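Local structure of inorganic pyrophosphatase (Helicobacter pylori, 2BQX) at residues His135-Glu138 against Thr139-Asp142. The protein probably hydrolyses inorganic pyrophosphate to two phosphate ions in a magnesium-dependent reaction, working as a homohexamer. Sequence-based numbering, arbitrary orientation.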
loop_
_atom_site.group_PDB
_atom_site.type_symbol
_atom_site.label_atom_id
_atom_site.label_comp_id
_atom_site.label_asym_id
_atom_site.label_seq_id
_atom_site.Cartn_x
_atom_site.Cartn_y
_atom_site.Cartn_z
ATOM N N HIS A 135 15.283 -11.722 16.400
ATOM C CA HIS A 135 15.766 -12.331 15.171
ATOM C C HIS A 135 16.072 -11.276 14.103
ATOM O O HIS A 135 16.976 -11.449 13.281
ATOM C CB HIS A 135 14.728 -13.342 14.674
ATOM C CG HIS A 135 15.052 -13.938 13.342
ATOM N ND1 HIS A 135 14.526 -13.453 12.164
ATOM C CD2 HIS A 135 15.879 -14.953 12.996
ATOM C CE1 HIS A 135 15.018 -14.142 11.150
ATOM N NE2 HIS A 135 15.841 -15.058 11.627
ATOM N N PHE A 136 15.327 -10.177 14.122
ATOM C CA PHE A 136 15.559 -9.106 13.159
ATOM C C PHE A 136 16.935 -8.480 13.379
ATOM O O PHE A 136 17.732 -8.340 12.447
ATOM C CB PHE A 136 14.497 -8.016 13.289
ATOM C CG PHE A 136 14.779 -6.805 12.450
ATOM C CD1 PHE A 136 14.505 -6.807 11.086
ATOM C CD2 PHE A 136 15.343 -5.669 13.020
ATOM C CE1 PHE A 136 14.787 -5.692 10.299
ATOM C CE2 PHE A 136 15.632 -4.547 12.243
ATOM C CZ PHE A 136 15.352 -4.558 10.878
ATOM N N PHE A 137 17.218 -8.100 14.616
ATOM C CA PHE A 137 18.505 -7.479 14.912
ATOM C C PHE A 137 19.640 -8.478 14.754
ATOM O O PHE A 137 20.754 -8.119 14.366
ATOM C CB PHE A 137 18.477 -6.882 16.320
ATOM C CG PHE A 137 17.687 -5.609 16.407
ATOM C CD1 PHE A 137 18.188 -4.431 15.858
ATOM C CD2 PHE A 137 16.424 -5.594 16.987
ATOM C CE1 PHE A 137 17.441 -3.256 15.879
ATOM C CE2 PHE A 137 15.668 -4.425 17.014
ATOM C CZ PHE A 137 16.180 -3.250 16.457
ATOM N N GLU A 138 19.345 -9.741 15.027
ATOM C CA GLU A 138 20.351 -10.783 14.908
ATOM C C GLU A 138 20.759 -11.039 13.454
ATOM O O GLU A 138 21.869 -11.504 13.196
ATOM C CB GLU A 138 19.822 -12.079 15.520
ATOM C CG GLU A 138 20.899 -13.038 15.963
ATOM C CD GLU A 138 20.945 -13.180 17.475
ATOM O OE1 GLU A 138 20.009 -13.797 18.049
ATOM O OE2 GLU A 138 21.904 -12.667 18.090
ATOM N N THR A 139 19.886 -10.713 12.501
ATOM C CA THR A 139 20.186 -10.987 11.095
ATOM C C THR A 139 20.160 -9.845 10.079
ATOM O O THR A 139 20.677 -10.003 8.975
ATOM C CB THR A 139 19.219 -12.052 10.543
ATOM O OG1 THR A 139 17.881 -11.527 10.544
ATOM C CG2 THR A 139 19.267 -13.311 11.384
ATOM N N TYR A 140 19.578 -8.707 10.435
ATOM C CA TYR A 140 19.452 -7.609 9.482
ATOM C C TYR A 140 20.754 -7.004 8.964
ATOM O O TYR A 140 20.753 -6.284 7.964
ATOM C CB TYR A 140 18.527 -6.525 10.052
ATOM C CG TYR A 140 19.164 -5.496 10.963
ATOM C CD1 TYR A 140 19.915 -5.874 12.075
ATOM C CD2 TYR A 140 18.951 -4.133 10.744
ATOM C CE1 TYR A 140 20.432 -4.915 12.952
ATOM C CE2 TYR A 140 19.461 -3.170 11.612
ATOM C CZ TYR A 140 20.198 -3.571 12.712
ATOM O OH TYR A 140 20.687 -2.625 13.582
ATOM N N LYS A 141 21.862 -7.300 9.633
ATOM C CA LYS A 141 23.155 -6.796 9.187
ATOM C C LYS A 141 24.041 -7.927 8.685
ATOM O O LYS A 141 25.223 -7.717 8.417
ATOM C CB LYS A 141 23.865 -6.035 10.310
ATOM C CG LYS A 141 23.321 -4.644 10.541
ATOM C CD LYS A 141 24.143 -3.901 11.571
ATOM C CE LYS A 141 23.671 -2.474 11.712
ATOM N NZ LYS A 141 24.522 -1.720 12.678
ATOM N N ASP A 142 23.476 -9.124 8.545
ATOM C CA ASP A 142 24.257 -10.264 8.059
ATOM C C ASP A 142 24.977 -9.939 6.755
ATOM O O ASP A 142 26.176 -10.173 6.631
ATOM C CB ASP A 142 23.375 -11.499 7.804
ATOM C CG ASP A 142 22.925 -12.201 9.083
ATOM O OD1 ASP A 142 23.533 -11.983 10.156
ATOM O OD2 ASP A 142 21.961 -12.997 8.994
HETATM O O HOH W 1 22.506 -8.466 12.224
HETATM O O HOH W 2 23.429 -13.578 12.285
#
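Tyr140 meets two phenylalanines at the end of helix 127-139. Tyr140 CB sits over one face of the Phe136 ring, 3.9 Å from its centroid. Tyr140 CD2 comes within 3.6 Å of Phe136 CZ, the ring pair being oblique. Phe137 instead turns its edge to the tyrosine face, a T-shaped pair with planes at 83°, and Phe137 O lies at the edge of the Tyr140 ring, near its plane. With chi1 at 85°, Tyr140 CG stands between its own N and carbonyl carbon, which folds the ring back against the helix. This aromatic cluster lies where the helix passes into the loop leading to strand 149-156, Phe137 packing on Leu92 and Met94 of strand 83-96 and on Val151. Tyr140 is a predicted substrate-binding residue, and the side chain of Phe137 comes to about 4 Å, nearest atoms, of that of the likewise predicted Tyr54. Phe136 O accepts hydrogen bonds from Tyr140 N and, above its carbonyl plane, from Thr139 N. Thr139 OG1 donates to His135 O (2.9 Å), while its CG2 makes a CH-pi contact with the His135 ring. A type I beta turn, Thr139 to Asp142, follows; His135 NE2 hydrogen-bonds Asp142 OD2 of the second subunit, and Asp142 OD2 in turn His135 NE2 of that subunit.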